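Local coordinates for protein PrgX (Enterococcus faecalis, PDB 2AWI) that acts as the receptor for the peptide sex pheromone cCF10 and as a repressor, probably DNA-binding, that regulates conjugation in Enterococcus faecalis, at the interface of chains A and B. Numbering follows the deposited sequence. Chains: chain A/B, PrgX.

Contact 1: the interface of chains A and B. Residues chain A 234, 259-260, 262-263, 266-267; chain B 234, 259-260, 262-263, 266-267.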
loop_
_atom_site.group_PDB
_atom_site.type_symbol
_atom_site.label_atom_id
_atom_site.label_comp_id
_atom_site.label_asym_id
_atom_site.label_seq_id
_atom_site.Cartn_x
_atom_site.Cartn_y
_atom_site.Cartn_z
ATOM N N LEU A 234 -19.605 -2.165 6.698
ATOM C CA LEU A 234 -18.180 -2.328 6.474
ATOM C C LEU A 234 -17.791 -3.800 6.633
ATOM O O LEU A 234 -17.070 -4.359 5.807
ATOM C CB LEU A 234 -17.427 -1.467 7.489
ATOM C CG LEU A 234 -16.030 -0.936 7.197
ATOM C CD1 LEU A 234 -16.021 -0.217 5.860
ATOM C CD2 LEU A 234 -15.626 0.017 8.327
ATOM N N ASN A 259 -7.779 -4.782 3.396
ATOM C CA ASN A 259 -7.824 -3.341 3.544
ATOM C C ASN A 259 -8.947 -2.916 4.494
ATOM O O ASN A 259 -8.819 -1.936 5.239
ATOM C CB ASN A 259 -8.001 -2.698 2.173
ATOM C CG ASN A 259 -7.959 -1.199 2.234
ATOM O OD1 ASN A 259 -7.191 -0.617 3.000
ATOM N ND2 ASN A 259 -8.780 -0.555 1.415
ATOM N N ILE A 260 -10.045 -3.663 4.480
ATOM C CA ILE A 260 -11.149 -3.351 5.368
ATOM C C ILE A 260 -10.763 -3.700 6.808
ATOM O O ILE A 260 -11.068 -2.947 7.736
ATOM C CB ILE A 260 -12.422 -4.097 4.933
ATOM C CG1 ILE A 260 -12.937 -3.468 3.629
ATOM C CG2 ILE A 260 -13.483 -4.041 6.031
ATOM C CD1 ILE A 260 -14.214 -4.066 3.114
ATOM N N ASN A 262 -7.955 -3.516 8.013
ATOM C CA ASN A 262 -7.061 -2.437 8.403
ATOM C C ASN A 262 -7.811 -1.167 8.813
ATOM O O ASN A 262 -7.368 -0.444 9.704
ATOM C CB ASN A 262 -6.096 -2.126 7.262
ATOM C CG ASN A 262 -5.266 -0.889 7.527
ATOM O OD1 ASN A 262 -4.564 -0.801 8.535
ATOM N ND2 ASN A 262 -5.342 0.078 6.618
ATOM N N ILE A 263 -8.936 -0.889 8.159
ATOM C CA ILE A 263 -9.729 0.292 8.488
ATOM C C ILE A 263 -10.241 0.203 9.923
ATOM O O ILE A 263 -10.221 1.191 10.663
ATOM C CB ILE A 263 -10.930 0.443 7.533
ATOM C CG1 ILE A 263 -10.468 1.101 6.236
ATOM C CG2 ILE A 263 -12.018 1.266 8.172
ATOM C CD1 ILE A 263 -9.824 2.466 6.446
ATOM N N ILE A 266 -7.521 1.277 12.219
ATOM C CA ILE A 266 -7.335 2.719 12.223
ATOM C C ILE A 266 -8.364 3.469 13.066
ATOM O O ILE A 266 -7.995 4.263 13.930
ATOM C CB ILE A 266 -7.373 3.282 10.790
ATOM C CG1 ILE A 266 -6.287 2.619 9.941
ATOM C CG2 ILE A 266 -7.144 4.782 10.815
ATOM C CD1 ILE A 266 -6.213 3.148 8.521
ATOM N N ILE A 267 -9.648 3.211 12.834
ATOM C CA ILE A 267 -10.686 3.915 13.573
ATOM C C ILE A 267 -10.873 3.469 15.013
ATOM O O ILE A 267 -11.717 4.010 15.719
ATOM C CB ILE A 267 -12.044 3.868 12.828
ATOM C CG1 ILE A 267 -12.655 2.469 12.904
ATOM C CG2 ILE A 267 -11.829 4.274 11.363
ATOM C CD1 ILE A 267 -13.968 2.326 12.131
ATOM N N LEU B 234 -16.024 6.738 10.653
ATOM C CA LEU B 234 -15.046 6.596 9.591
ATOM C C LEU B 234 -14.690 7.954 8.980
ATOM O O LEU B 234 -13.527 8.222 8.672
ATOM C CB LEU B 234 -15.599 5.643 8.525
ATOM C CG LEU B 234 -14.634 5.030 7.511
ATOM C CD1 LEU B 234 -13.459 4.376 8.227
ATOM C CD2 LEU B 234 -15.389 4.013 6.668
ATOM N N ASN B 259 -6.852 6.398 1.951
ATOM C CA ASN B 259 -7.378 5.051 2.079
ATOM C C ASN B 259 -8.835 5.060 2.526
ATOM O O ASN B 259 -9.680 4.362 1.950
ATOM C CB ASN B 259 -6.526 4.236 3.055
ATOM C CG ASN B 259 -6.916 2.769 3.075
ATOM O OD1 ASN B 259 -7.361 2.217 2.062
ATOM N ND2 ASN B 259 -6.735 2.123 4.222
ATOM N N ILE B 260 -9.135 5.852 3.549
ATOM C CA ILE B 260 -10.501 5.939 4.037
ATOM C C ILE B 260 -11.460 6.358 2.921
ATOM O O ILE B 260 -12.621 5.944 2.905
ATOM C CB ILE B 260 -10.597 6.915 5.220
ATOM C CG1 ILE B 260 -10.016 6.241 6.471
ATOM C CG2 ILE B 260 -12.042 7.349 5.427
ATOM C CD1 ILE B 260 -9.980 7.127 7.690
ATOM N N ASN B 262 -11.033 5.558 -0.161
ATOM C CA ASN B 262 -11.136 4.352 -0.971
ATOM C C ASN B 262 -12.206 3.427 -0.395
ATOM O O ASN B 262 -13.030 2.878 -1.129
ATOM C CB ASN B 262 -9.784 3.629 -1.015
ATOM C CG ASN B 262 -9.871 2.267 -1.687
ATOM O OD1 ASN B 262 -10.307 2.153 -2.834
ATOM N ND2 ASN B 262 -9.452 1.225 -0.973
ATOM N N ILE B 263 -12.194 3.263 0.922
ATOM C CA ILE B 263 -13.172 2.417 1.589
ATOM C C ILE B 263 -14.610 2.844 1.299
ATOM O O ILE B 263 -15.461 2.003 0.998
ATOM C CB ILE B 263 -12.952 2.421 3.099
ATOM C CG1 ILE B 263 -11.633 1.723 3.420
ATOM C CG2 ILE B 263 -14.088 1.713 3.795
ATOM C CD1 ILE B 263 -11.592 0.259 3.016
ATOM N N ILE B 266 -15.332 1.633 -1.997
ATOM C CA ILE B 266 -15.454 0.184 -1.978
ATOM C C ILE B 266 -16.815 -0.292 -1.469
ATOM O O ILE B 266 -17.442 -1.143 -2.097
ATOM C CB ILE B 266 -14.337 -0.442 -1.109
ATOM C CG1 ILE B 266 -13.012 -0.392 -1.875
ATOM C CG2 ILE B 266 -14.712 -1.864 -0.699
ATOM C CD1 ILE B 266 -11.840 -0.991 -1.126
ATOM N N ILE B 267 -17.275 0.252 -0.342
ATOM C CA ILE B 267 -18.557 -0.168 0.223
ATOM C C ILE B 267 -19.785 0.484 -0.411
ATOM O O ILE B 267 -20.907 0.236 0.013
ATOM C CB ILE B 267 -18.612 0.053 1.752
ATOM C CG1 ILE B 267 -18.698 1.549 2.077
ATOM C CG2 ILE B 267 -17.387 -0.586 2.404
ATOM C CD1 ILE B 267 -18.926 1.842 3.557
#
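This is a two-fold symmetric helix-to-helix interface in the TPR region, where helix 251-266 of one chain packs on its counterpart and helix 230-248 flanks the pair; it ties the regulatory parts of two subunits together, probably as part of a dimer contact. A:Ile263 and B:Ile263 meet at the centre through their CG1 branches, modelled too close to interpret in detail. In each, CG1 lies anti to the carbonyl carbon and turns inward, while CG2, anti to the backbone N, is left for the flanking leucine. A:Leu234 crosses B:Ile263 at about a right angle, its CD1 methyl pressing on CG2 of B:Ile263 at 3.4 Å. In the twin, the one CD1 methyl of B:Leu234 wedges between CG2 of A:Ile263, at 3.4 Å, and CG2 of A:Ile267, at 3.5 Å; leucine's length and branching suit this by carrying a methyl out to the partner helix. A:Ile267 lies just past the helix end with CG1 in the crowded position between the backbone N and carbonyl carbon (chi1 72°), which turns CG2 toward the leucine. Beside the core, CD1 of A:Ile263 lies 3.8 Å from CG1 of B:Ile260, so branched chains interdigitate. One turn before Ile263, the two Asn259 side chains extend with CG anti to the backbone N and meet tip to tip, their amide planes 32° apart. An asparagine suits a two-fold axis because its amide both donates and accepts. B:Asn259 ND2 donates to A:Asn259 OD1 at 3.0 Å, bent to 140° at the hydrogen, and each oxygen receives its bond on a lone pair in the carbonyl plane. The pairing therefore resists rotation of either amide. A:Asn259 ND2 returns the bond to B:Asn259 OD1 at 3.2 Å, and the two bonds must offset a repulsive approach of A:Asn259 OD1 to B:Asn259 OD1, 3.0 Å apart.

Contact 2: the interface of chains A and B. Residues chain A 4, 42-44, 47, 58, 62; chain B 4, 42-44, 47, 58, 62.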
loop_
_atom_site.group_PDB
_atom_site.type_symbol
_atom_site.label_atom_id
_atom_site.label_comp_id
_atom_site.label_asym_id
_atom_site.label_seq_id
_atom_site.Cartn_x
_atom_site.Cartn_y
_atom_site.Cartn_z
ATOM N N ILE A 4 -42.640 11.122 33.366
ATOM C CA ILE A 4 -42.953 11.931 32.193
ATOM C C ILE A 4 -43.360 13.359 32.540
ATOM O O ILE A 4 -42.871 14.315 31.938
ATOM C CB ILE A 4 -44.081 11.289 31.352
ATOM C CG1 ILE A 4 -43.620 9.943 30.792
ATOM C CG2 ILE A 4 -44.463 12.209 30.216
ATOM C CD1 ILE A 4 -44.692 9.194 30.022
ATOM N N ILE A 42 -50.711 10.115 31.586
ATOM C CA ILE A 42 -50.798 10.937 30.395
ATOM C C ILE A 42 -50.970 10.011 29.191
ATOM O O ILE A 42 -50.305 8.982 29.084
ATOM C CB ILE A 42 -49.526 11.810 30.249
ATOM C CG1 ILE A 42 -49.572 12.607 28.944
ATOM C CG2 ILE A 42 -48.279 10.933 30.313
ATOM C CD1 ILE A 42 -48.419 13.585 28.790
ATOM N N SER A 43 -51.885 10.361 28.296
ATOM C CA SER A 43 -52.121 9.540 27.122
ATOM C C SER A 43 -51.027 9.795 26.086
ATOM O O SER A 43 -50.377 10.842 26.098
ATOM C CB SER A 43 -53.482 9.870 26.524
ATOM O OG SER A 43 -53.372 10.963 25.637
ATOM N N VAL A 44 -50.823 8.832 25.193
ATOM C CA VAL A 44 -49.803 8.959 24.157
ATOM C C VAL A 44 -50.056 10.179 23.277
ATOM O O VAL A 44 -49.128 10.911 22.940
ATOM C CB VAL A 44 -49.748 7.701 23.257
ATOM C CG1 VAL A 44 -48.708 7.883 22.163
ATOM C CG2 VAL A 44 -49.402 6.490 24.093
ATOM N N LEU A 47 -49.155 13.419 25.192
ATOM C CA LEU A 47 -47.714 13.612 25.254
ATOM C C LEU A 47 -47.192 14.065 23.894
ATOM O O LEU A 47 -46.321 14.932 23.807
ATOM C CB LEU A 47 -47.017 12.322 25.690
ATOM C CG LEU A 47 -45.484 12.341 25.729
ATOM C CD1 LEU A 47 -44.984 13.516 26.567
ATOM C CD2 LEU A 47 -44.984 11.019 26.296
ATOM N N PHE A 58 -40.527 13.836 20.532
ATOM C CA PHE A 58 -41.317 12.894 21.320
ATOM C C PHE A 58 -40.503 11.730 21.904
ATOM O O PHE A 58 -40.624 11.427 23.090
ATOM C CB PHE A 58 -42.451 12.366 20.443
ATOM C CG PHE A 58 -43.367 11.402 21.135
ATOM C CD1 PHE A 58 -44.167 11.813 22.190
ATOM C CD2 PHE A 58 -43.468 10.083 20.696
ATOM C CE1 PHE A 58 -45.061 10.929 22.797
ATOM C CE2 PHE A 58 -44.360 9.192 21.299
ATOM C CZ PHE A 58 -45.156 9.618 22.350
ATOM N N LEU A 62 -39.593 10.666 25.931
ATOM C CA LEU A 62 -39.829 9.334 26.484
ATOM C C LEU A 62 -38.540 8.803 27.099
ATOM O O LEU A 62 -38.519 8.366 28.244
ATOM C CB LEU A 62 -40.319 8.374 25.398
ATOM C CG LEU A 62 -41.815 8.469 25.082
ATOM C CD1 LEU A 62 -42.204 7.518 23.956
ATOM C CD2 LEU A 62 -42.589 8.134 26.340
ATOM N N ILE B 4 -52.716 2.964 17.596
ATOM C CA ILE B 4 -52.184 2.039 18.583
ATOM C C ILE B 4 -53.079 0.840 18.879
ATOM O O ILE B 4 -52.645 -0.307 18.768
ATOM C CB ILE B 4 -51.860 2.784 19.896
ATOM C CG1 ILE B 4 -50.866 3.912 19.602
ATOM C CG2 ILE B 4 -51.278 1.822 20.922
ATOM C CD1 ILE B 4 -50.493 4.749 20.816
ATOM N N ILE B 42 -54.865 5.654 25.111
ATOM C CA ILE B 42 -54.107 4.803 26.016
ATOM C C ILE B 42 -52.987 5.579 26.709
ATOM O O ILE B 42 -52.292 6.382 26.086
ATOM C CB ILE B 42 -53.518 3.602 25.243
ATOM C CG1 ILE B 42 -52.639 2.755 26.160
ATOM C CG2 ILE B 42 -52.738 4.103 24.038
ATOM C CD1 ILE B 42 -52.141 1.485 25.508
ATOM N N SER B 43 -52.817 5.346 28.004
ATOM C CA SER B 43 -51.778 6.047 28.739
ATOM C C SER B 43 -50.427 5.455 28.360
ATOM O O SER B 43 -50.347 4.331 27.869
ATOM C CB SER B 43 -51.995 5.903 30.243
ATOM O OG SER B 43 -51.523 4.651 30.698
ATOM N N VAL B 44 -49.364 6.216 28.586
ATOM C CA VAL B 44 -48.033 5.743 28.263
ATOM C C VAL B 44 -47.692 4.526 29.112
ATOM O O VAL B 44 -47.031 3.600 28.651
ATOM C CB VAL B 44 -46.988 6.849 28.489
ATOM C CG1 VAL B 44 -45.579 6.293 28.307
ATOM C CG2 VAL B 44 -47.243 7.991 27.510
ATOM N N LEU B 47 -49.543 1.395 27.653
ATOM C CA LEU B 47 -48.918 0.890 26.430
ATOM C C LEU B 47 -47.600 0.203 26.748
ATOM O O LEU B 47 -47.196 -0.733 26.065
ATOM C CB LEU B 47 -48.665 2.019 25.431
ATOM C CG LEU B 47 -47.910 1.625 24.156
ATOM C CD1 LEU B 47 -48.702 0.580 23.371
ATOM C CD2 LEU B 47 -47.678 2.861 23.303
ATOM N N PHE B 58 -41.719 -1.443 22.756
ATOM C CA PHE B 58 -42.504 -0.219 22.888
ATOM C C PHE B 58 -42.375 0.730 21.701
ATOM O O PHE B 58 -43.375 1.131 21.109
ATOM C CB PHE B 58 -42.079 0.520 24.161
ATOM C CG PHE B 58 -42.885 1.756 24.447
ATOM C CD1 PHE B 58 -44.043 1.685 25.214
ATOM C CD2 PHE B 58 -42.490 2.992 23.948
ATOM C CE1 PHE B 58 -44.791 2.818 25.479
ATOM C CE2 PHE B 58 -43.234 4.134 24.209
ATOM C CZ PHE B 58 -44.387 4.045 24.978
ATOM N N LEU B 62 -45.024 1.801 18.533
ATOM C CA LEU B 62 -45.404 3.172 18.202
ATOM C C LEU B 62 -45.204 3.469 16.731
ATOM O O LEU B 62 -46.068 4.077 16.097
ATOM C CB LEU B 62 -44.620 4.177 19.050
ATOM C CG LEU B 62 -45.109 4.307 20.492
ATOM C CD1 LEU B 62 -44.265 5.316 21.243
ATOM C CD2 LEU B 62 -46.567 4.732 20.483
#
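The ring of A:Phe58 has CB of A:Leu47 in its plane at the edge, a neighbour from its own chain; the partner chain is met at one corner, CE2. A:Leu62 crosses B:Phe58 at about a right angle and sets its CD1 methyl 3.5 Å from CE2 of that ring; the reverse pair, A:Phe58 CE2 and B:Leu62 CD1, is looser at 3.9 Å. Flat and rigid, phenylalanine presents a ring corner to the leucine methyl, while the other branch of the leucine fork, CD2 of A:Leu62, reaches B:Val44 CG1 at 4.0 Å. This is a two-fold symmetric contact between helix-turn-helix regions, an antiparallel backbone bridge beside an aliphatic patch, which probably pairs the DNA-binding parts in the dimer. Val44 hides the most surface against the partner chain. A:Ile4 meets B:Val44 tip to tip, its extended chain bringing CD1 to a tight 3.5 Å from CG1, and CD2 of A:Leu47 lightly touches the CG2 branch from a crossing direction. Compact and branched, valine fills this spot while its backbone stays close to the partner. There, the two Ser43 residues form the beta bridge, A:Ser43 CA and B:Ser43 CA 3.9 Å apart, which the small side chain probably allows. On either side, A:Val44 N donates to B:Ile42 O at 3.0 Å, and B:Val44 N to A:Ile42 O at 3.0 Å, both nearly along the C=O axis (164° and 165°). The helix start probably strengthens the pull of Val44 N-H on the carbonyl. In the fold, the start of helix 44-54 meets helix 4-14 and the helix beginning at Phe58 of the other chain; the latter also meets its own twin through Leu62.

Contact 1 and contact 2 join the same two chains at sites whose C-alpha centres lie about 42 Å apart, and they share neither residues nor helices. Contact 1 belongs to the TPR region, contact 2 to the helix-turn-helix region, so the chains are fastened at two widely separated places, one in each region. Both patches obey the two-fold symmetry, one by pairing side-chain amides, the other by pairing backbone. Such double fastening would hold the two DNA-binding regions at a set spacing and could let changes in the regulatory part be felt by them, although the structure alone does not show such a transmission.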